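Local coordinates for DNA-binding protein HU (Thermus thermophilus HB8, PDB 5EKA), which binds and wraps DNA as a histone-like homodimer, stabilising it against denaturation under extreme environmental conditions, at the interface of chains A and B. Coordinates in Å, arbitrary orientation; residue numbers count along the deposited sequence, not the author numbering. Chains: chain A/B, DNA-binding protein HU.

Contact 1: the interface of chains A and B. Residues chain A 38, 41-42, 57, 81-82; chain B 90, 94.
B:Val94 sets CG1 anti to its backbone N (chi1 166°) and A:Val57 does the same with its own CG1 (chi1 177°), which brings the two side chains together tip to tip across the dimer boundary. The B:Val94 CG1 methyl is pressed against both branches of A:Val57: it lies 3.5 Å from A:Val57 CG1, a close methyl-methyl approach, and comes equally near CG2. Its other branch, CG2, turns toward the end of helix 23-42 of chain A and meets A:Leu41 CB at 4.0 Å. The last residue of helix 88-94 is thus wedged between that helix and strand 53-60, and it gives up 70 Å² to chain A.

One turn earlier, B:Leu90 slides past its neighbours in the opposite direction rather than meeting them end-on. Its CG rests 3.9 Å from CG of the A:Pro82 ring, and CD2 reaches the same ring at CB. CD1 points the other way, to the aliphatic CG of A:Glu38 at 3.9 Å, so the methylene part of the acid serves as apolar surface. In this patch of the HU homodimer, the C-terminal helix of one subunit packs on both the long helix and the strands of its partner. Beside the valines, water 1 lies 2.8 Å from the carbonyl oxygen A:Leu41 O and 3.2 Å from both A:Ala42 O and B:Val94 O, joining the two helix ends.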
ATOM      1  N   GLU A  38      -7.135   5.984   0.275  1.00 16.49           N
ATOM      2  CA  GLU A  38      -8.414   5.891  -0.408  1.00 17.74           C
ATOM      3  C   GLU A  38      -9.001   7.217  -0.889  1.00 17.84           C
ATOM      4  O   GLU A  38      -9.483   7.296  -2.016  1.00 18.65           O
ATOM      5  CB  GLU A  38      -9.441   5.176   0.502  1.00 20.23           C
ATOM      6  CG  GLU A  38     -10.756   4.827  -0.113  1.00 24.96           C
ATOM      7  CD  GLU A  38     -11.565   3.938   0.812  1.00 28.82           C
ATOM      8  OE1 GLU A  38     -12.198   4.466   1.748  1.00 35.24           O
ATOM      9  OE2 GLU A  38     -11.544   2.708   0.599  1.00 36.03           O
ATOM     10  N   LEU A  41      -7.027   8.622  -3.855  1.00 16.03           N
ATOM     11  CA  LEU A  41      -7.362   7.911  -5.081  1.00 16.66           C
ATOM     12  C   LEU A  41      -8.772   8.229  -5.610  1.00 17.02           C
ATOM     13  O   LEU A  41      -8.973   8.394  -6.818  1.00 18.74           O
ATOM     14  CB  LEU A  41      -7.163   6.412  -4.888  1.00 17.03           C
ATOM     15  CG  LEU A  41      -5.703   5.977  -4.707  1.00 16.12           C
ATOM     16  CD1 LEU A  41      -5.651   4.526  -4.293  1.00 17.17           C
ATOM     17  CD2 LEU A  41      -4.863   6.228  -5.954  1.00 18.39           C
ATOM     18  N   ALA A  42      -9.711   8.401  -4.689  1.00 17.50           N
ATOM     19  CA  ALA A  42     -11.088   8.772  -5.068  1.00 18.24           C
ATOM     20  C   ALA A  42     -11.127  10.154  -5.756  1.00 18.13           C
ATOM     21  O   ALA A  42     -11.953  10.395  -6.638  1.00 19.22           O
ATOM     22  CB  ALA A  42     -11.994   8.731  -3.853  1.00 18.59           C
ATOM     23  N   VAL A  57      -5.128   5.843 -10.197  1.00 22.95           N
ATOM     24  CA  VAL A  57      -6.356   5.394 -10.847  1.00 23.66           C
ATOM     25  C   VAL A  57      -6.107   5.274 -12.329  1.00 25.29           C
ATOM     26  O   VAL A  57      -5.729   6.260 -12.993  1.00 26.99           O
ATOM     27  CB  VAL A  57      -7.479   6.412 -10.593  1.00 23.98           C
ATOM     28  CG1 VAL A  57      -8.756   6.008 -11.336  1.00 24.45           C
ATOM     29  CG2 VAL A  57      -7.718   6.525  -9.106  1.00 23.36           C
ATOM     30  N   TYR A  81     -10.105   2.242 -12.320  1.00 23.51           N
ATOM     31  CA  TYR A  81      -9.781   1.288 -11.287  1.00 22.94           C
ATOM     32  C   TYR A  81      -8.457   1.631 -10.615  1.00 21.02           C
ATOM     33  O   TYR A  81      -7.620   2.332 -11.195  1.00 19.67           O
ATOM     34  CB  TYR A  81      -9.738  -0.115 -11.867  1.00 24.26           C
ATOM     35  CG  TYR A  81      -8.671  -0.318 -12.932  1.00 25.08           C
ATOM     36  CD1 TYR A  81      -7.442  -0.854 -12.597  1.00 26.08           C
ATOM     37  CD2 TYR A  81      -8.872   0.074 -14.246  1.00 27.91           C
ATOM     38  CE1 TYR A  81      -6.457  -1.033 -13.553  1.00 26.47           C
ATOM     39  CE2 TYR A  81      -7.878  -0.109 -15.209  1.00 30.18           C
ATOM     40  CZ  TYR A  81      -6.674  -0.641 -14.842  1.00 29.98           C
ATOM     41  OH  TYR A  81      -5.674  -0.824 -15.785  1.00 32.10           O
ATOM     42  N   PRO A  82      -8.300   1.182  -9.364  1.00 20.51           N
ATOM     43  CA  PRO A  82      -7.056   1.497  -8.680  1.00 19.92           C
ATOM     44  C   PRO A  82      -5.957   0.523  -9.075  1.00 20.32           C
ATOM     45  O   PRO A  82      -6.227  -0.655  -9.254  1.00 21.50           O
ATOM     46  CB  PRO A  82      -7.428   1.327  -7.192  1.00 20.32           C
ATOM     47  CG  PRO A  82      -8.645   0.450  -7.141  1.00 22.04           C
ATOM     48  CD  PRO A  82      -9.216   0.360  -8.534  1.00 21.96           C
TER
ATOM     49  N   LEU B  90     -12.226  -0.474  -2.065  1.00 18.98           N
ATOM     50  CA  LEU B  90     -11.360   0.481  -2.750  1.00 18.67           C
ATOM     51  C   LEU B  90     -11.779   0.596  -4.218  1.00 18.97           C
ATOM     52  O   LEU B  90     -11.898   1.699  -4.751  1.00 19.45           O
ATOM     53  CB  LEU B  90      -9.910   0.061  -2.604  1.00 18.68           C
ATOM     54  CG  LEU B  90      -8.933   1.029  -3.278  1.00 18.68           C
ATOM     55  CD1 LEU B  90      -9.023   2.434  -2.723  1.00 20.63           C
ATOM     56  CD2 LEU B  90      -7.511   0.497  -3.252  1.00 19.29           C
ATOM     57  N   VAL B  94     -13.319   4.199  -6.121  1.00 24.44           N
ATOM     58  CA  VAL B  94     -12.583   4.851  -7.224  1.00 27.64           C
ATOM     59  C   VAL B  94     -13.402   4.956  -8.513  1.00 30.83           C
ATOM     60  O   VAL B  94     -13.052   5.704  -9.414  1.00 33.51           O
ATOM     61  CB  VAL B  94     -11.253   4.123  -7.462  1.00 26.76           C
ATOM     62  CG1 VAL B  94     -10.576   4.492  -8.777  1.00 30.34           C
ATOM     63  CG2 VAL B  94     -10.340   4.438  -6.289  1.00 25.77           C
TER
HETATM   64  O   HOH W   1     -11.070   8.094  -8.701  1.00 27.20           O

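Contact 2: the interface of chains A and B. Residues chain A 33-34, 49; chain B 33-34, 49.
Apolar methyls make this patch, and its shortest contact is between A:Leu33 CD2 and B:Leu33 CD2, 3.5 Å apart where helix 23-42 of one subunit faces its copy in the other. The site belongs to the HU family's intertwined homodimer and straddles its two-fold axis, which explains why a residue meets its own twin. The two leucines reach toward each other tip to tip. In both, CG stands anti to the backbone N (chi1 175°) and CD2 continues the extended chain away from CA, which carries this methyl to the axis from either subunit.

Flanking this central pair, A:Leu34 and B:Leu34 each face a leucine of the partner's strand 46-49. A:Leu34 CD2 approaches B:Leu49 CD1 at 4.3 Å, and the exchanged pair, B:Leu34 CD2 with A:Leu49 CD1, repeats that distance. These flanks are looser than the axial contact. Neighbouring residues of one helix therefore diverge in their tasks: position 33 pairs helix with helix, whereas position 34 faces the partner's strand. On the chain A side, A:Leu33 gives up 23 Å² to chain B, A:Leu34 20 Å² and the strand residue A:Leu49 13 Å².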
ATOM      1  N   LEU A  33      -4.178   6.149   7.766  1.00 18.41           N
ATOM      2  CA  LEU A  33      -3.339   6.137   6.577  1.00 18.51           C
ATOM      3  C   LEU A  33      -4.064   5.525   5.399  1.00 17.77           C
ATOM      4  O   LEU A  33      -4.120   6.126   4.316  1.00 16.64           O
ATOM      5  CB  LEU A  33      -2.028   5.391   6.869  1.00 19.01           C
ATOM      6  CG  LEU A  33      -1.093   5.206   5.683  1.00 18.40           C
ATOM      7  CD1 LEU A  33      -0.539   6.561   5.189  1.00 20.01           C
ATOM      8  CD2 LEU A  33       0.022   4.180   5.945  1.00 18.39           C
ATOM      9  N   LEU A  34      -4.658   4.348   5.611  1.00 17.55           N
ATOM     10  CA  LEU A  34      -5.409   3.719   4.539  1.00 18.55           C
ATOM     11  C   LEU A  34      -6.610   4.527   4.110  1.00 17.34           C
ATOM     12  O   LEU A  34      -6.928   4.563   2.913  1.00 17.99           O
ATOM     13  CB  LEU A  34      -5.746   2.284   4.913  1.00 19.51           C
ATOM     14  CG  LEU A  34      -4.501   1.424   5.158  1.00 19.62           C
ATOM     15  CD1 LEU A  34      -4.966   0.055   5.617  1.00 22.68           C
ATOM     16  CD2 LEU A  34      -3.595   1.355   3.938  1.00 20.07           C
ATOM     17  N   LEU A  49       4.745   6.829  -2.853  1.00 23.51           N
ATOM     18  CA  LEU A  49       5.389   6.442  -1.592  1.00 25.64           C
ATOM     19  C   LEU A  49       6.827   6.140  -1.975  1.00 27.32           C
ATOM     20  O   LEU A  49       7.156   5.042  -2.414  1.00 26.42           O
ATOM     21  CB  LEU A  49       4.698   5.246  -0.950  1.00 24.20           C
ATOM     22  CG  LEU A  49       3.217   5.395  -0.628  1.00 26.02           C
ATOM     23  CD1 LEU A  49       2.664   4.130  -0.024  1.00 26.91           C
ATOM     24  CD2 LEU A  49       3.081   6.559   0.347  1.00 28.17           C
TER
ATOM     25  N   LEU B  33       6.067   0.697   8.848  1.00 18.41           N
ATOM     26  CA  LEU B  33       5.017  -0.057   8.179  1.00 18.51           C
ATOM     27  C   LEU B  33       5.451  -0.499   6.799  1.00 17.77           C
ATOM     28  O   LEU B  33       5.345  -1.686   6.459  1.00 16.64           O
ATOM     29  CB  LEU B  33       3.732   0.783   8.113  1.00 19.01           C
ATOM     30  CG  LEU B  33       2.575   0.163   7.344  1.00 18.40           C
ATOM     31  CD1 LEU B  33       2.045  -1.104   8.054  1.00 20.01           C
ATOM     32  CD2 LEU B  33       1.453   1.164   7.025  1.00 18.39           C
ATOM     33  N   LEU B  34       5.979   0.441   6.011  1.00 17.55           N
ATOM     34  CA  LEU B  34       6.458   0.083   4.688  1.00 18.55           C
ATOM     35  C   LEU B  34       7.614  -0.887   4.723  1.00 17.34           C
ATOM     36  O   LEU B  34       7.699  -1.772   3.860  1.00 17.99           O
ATOM     37  CB  LEU B  34       6.746   1.340   3.881  1.00 19.51           C
ATOM     38  CG  LEU B  34       5.507   2.222   3.691  1.00 19.62           C
ATOM     39  CD1 LEU B  34       5.942   3.481   2.964  1.00 22.68           C
ATOM     40  CD2 LEU B  34       4.381   1.493   2.975  1.00 20.07           C
ATOM     41  N   LEU B  49      -4.649  -6.480   3.699  1.00 23.51           N
ATOM     42  CA  LEU B  49      -5.067  -5.275   4.426  1.00 25.64           C
ATOM     43  C   LEU B  49      -6.571  -5.212   4.226  1.00 27.32           C
ATOM     44  O   LEU B  49      -7.065  -4.710   3.221  1.00 26.42           O
ATOM     45  CB  LEU B  49      -4.362  -4.029   3.902  1.00 24.20           C
ATOM     46  CG  LEU B  49      -2.840  -4.029   3.944  1.00 26.02           C
ATOM     47  CD1 LEU B  49      -2.283  -2.750   3.373  1.00 26.91           C
ATOM     48  CD2 LEU B  49      -2.427  -4.190   5.402  1.00 28.17           C
TER

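Contact 3: the interface of chains A and B. Residues chain A 28-29, 32-33, 36; chain B 15, 18-19.
B:Val15 lies against helix 23-42 of chain A and rests both methyls on one face of that helix. CG2 comes 3.6 Å from A:Leu33 CA, on the main chain itself, and the two side chains run at a slant to one another. The other methyl, CG1, turns instead to A:Ala32, meeting CB at 3.9 Å. The small side chain of A:Ala32 probably lets helix 8-19 come close; its CB also touches B:Thr19 CG2 at 3.8 Å.

B:Thr19 has chi1 60°, which directs its methyl across the boundary while OG1 turns back along its own helix. The hydroxyl donates to the carbonyl oxygen of the preceding turn, B:Thr19 OG1 to B:Val15 O at 2.7 Å, with the donor tilted 33° from the carbonyl plane. That bond fixes the side-chain rotation and keeps the methyl turned toward A:Ala28 and A:Ala32. Replacement by a serine would probably open a gap against A:Ala32 CB and the A:Ala28 carbonyl, because the methyl that fills it would be missing.

At the other end the fit is looser: the A:Lys36 chain bends beyond CB, and its aliphatic CE skirts B:Ala18 CB at 4.2 Å, a longer separation than that of B:Val15 CG2 from the main chain. Through this helix-on-helix packing, the N-terminal helical region of one HU subunit is held against the long helix of its partner, helping to build the body of the homodimer.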
ATOM      1  N   ALA A  28      -4.582   3.279  15.140  1.00 28.70           N
ATOM      2  CA  ALA A  28      -5.262   4.500  14.712  1.00 27.82           C
ATOM      3  C   ALA A  28      -4.541   5.082  13.502  1.00 26.51           C
ATOM      4  O   ALA A  28      -5.180   5.574  12.568  1.00 25.15           O
ATOM      5  CB  ALA A  28      -5.285   5.506  15.859  1.00 30.74           C
ATOM      6  N   MET A  29      -3.218   5.041  13.526  1.00 25.01           N
ATOM      7  CA  MET A  29      -2.422   5.574  12.417  1.00 25.18           C
ATOM      8  C   MET A  29      -2.621   4.797  11.118  1.00 23.09           C
ATOM      9  O   MET A  29      -2.833   5.407  10.057  1.00 21.49           O
ATOM     10  CB  MET A  29      -0.946   5.660  12.815  1.00 26.13           C
ATOM     11  CG  MET A  29      -0.658   6.703  13.873  1.00 30.51           C
ATOM     12  SD  MET A  29       1.105   6.637  14.237  0.50 32.19           S
ATOM     13  CE  MET A  29       1.186   7.813  15.571  1.00 39.19           C
ATOM     14  N   ALA A  32      -6.112   5.418   9.677  1.00 21.12           N
ATOM     15  CA  ALA A  32      -6.137   6.757   9.075  1.00 20.69           C
ATOM     16  C   ALA A  32      -5.340   6.792   7.781  1.00 18.99           C
ATOM     17  O   ALA A  32      -5.748   7.423   6.824  1.00 18.58           O
ATOM     18  CB  ALA A  32      -5.624   7.826  10.037  1.00 21.44           C
ATOM     19  N   LEU A  33      -4.178   6.149   7.766  1.00 18.41           N
ATOM     20  CA  LEU A  33      -3.339   6.137   6.577  1.00 18.51           C
ATOM     21  C   LEU A  33      -4.064   5.525   5.399  1.00 17.77           C
ATOM     22  O   LEU A  33      -4.120   6.126   4.316  1.00 16.64           O
ATOM     23  CB  LEU A  33      -2.028   5.391   6.869  1.00 19.01           C
ATOM     24  CG  LEU A  33      -1.093   5.206   5.683  1.00 18.40           C
ATOM     25  CD1 LEU A  33      -0.539   6.561   5.189  1.00 20.01           C
ATOM     26  CD2 LEU A  33       0.022   4.180   5.945  1.00 18.39           C
ATOM     27  N   LYS A  36      -6.810   7.773   4.100  1.00 17.22           N
ATOM     28  CA  LYS A  36      -6.317   8.927   3.358  1.00 17.37           C
ATOM     29  C   LYS A  36      -5.800   8.512   1.987  1.00 17.14           C
ATOM     30  O   LYS A  36      -5.963   9.278   0.999  1.00 16.24           O
ATOM     31  CB  LYS A  36      -5.226   9.671   4.175  1.00 18.45           C
ATOM     32  CG  LYS A  36      -5.748  10.374   5.429  1.00 20.92           C
ATOM     33  CD  LYS A  36      -6.703  11.518   5.114  1.00 23.10           C
ATOM     34  CE  LYS A  36      -7.333  12.099   6.346  1.00 26.74           C
ATOM     35  NZ  LYS A  36      -8.298  13.149   5.932  1.00 29.35           N
TER
ATOM     36  N   VAL B  15      -2.302  12.278   8.263  1.00 21.53           N
ATOM     37  CA  VAL B  15      -2.548  11.319   9.341  1.00 21.92           C
ATOM     38  C   VAL B  15      -2.300  11.939  10.723  1.00 24.63           C
ATOM     39  O   VAL B  15      -3.082  11.722  11.653  1.00 25.89           O
ATOM     40  CB  VAL B  15      -1.726  10.005   9.178  1.00 21.18           C
ATOM     41  CG1 VAL B  15      -1.948   9.109  10.397  1.00 21.96           C
ATOM     42  CG2 VAL B  15      -2.096   9.228   7.921  1.00 20.68           C
ATOM     43  N   ALA B  18      -5.401  13.977  11.394  1.00 29.65           N
ATOM     44  CA  ALA B  18      -6.626  13.211  11.608  1.00 29.83           C
ATOM     45  C   ALA B  18      -6.630  12.489  12.966  1.00 31.33           C
ATOM     46  O   ALA B  18      -7.678  12.384  13.605  1.00 34.52           O
ATOM     47  CB  ALA B  18      -6.824  12.215  10.468  1.00 28.73           C
ATOM     48  N   THR B  19      -5.459  12.050  13.414  1.00 29.79           N
ATOM     49  CA  THR B  19      -5.325  11.243  14.635  1.00 31.26           C
ATOM     50  C   THR B  19      -4.957  12.067  15.867  1.00 34.08           C
ATOM     51  O   THR B  19      -5.069  11.577  17.014  1.00 35.88           O
ATOM     52  CB  THR B  19      -4.229  10.172  14.491  1.00 29.26           C
ATOM     53  OG1 THR B  19      -2.955  10.789  14.231  1.00 27.43           O
ATOM     54  CG2 THR B  19      -4.589   9.215  13.410  1.00 27.64           C
TER

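Helix 23-42 of chain A contributes to all three contacts: its C-terminal part to contact 1, its middle to contact 2 and an overlapping stretch reaching toward its start to contact 3. Measured between centres of C-alpha atoms, contacts 2 and 3 are about 10 Å apart, contacts 1 and 2 about 15 Å, and contacts 1 and 3 about 18 Å. Contacts 2 and 3 share A:Leu33, which links the axial pair to the partner's helix 8-19. Because contacts 1 and 3 recur with chains exchanged, each long helix is engaged along its length, consistent with an intertwined homodimer whose subunits fold around each other.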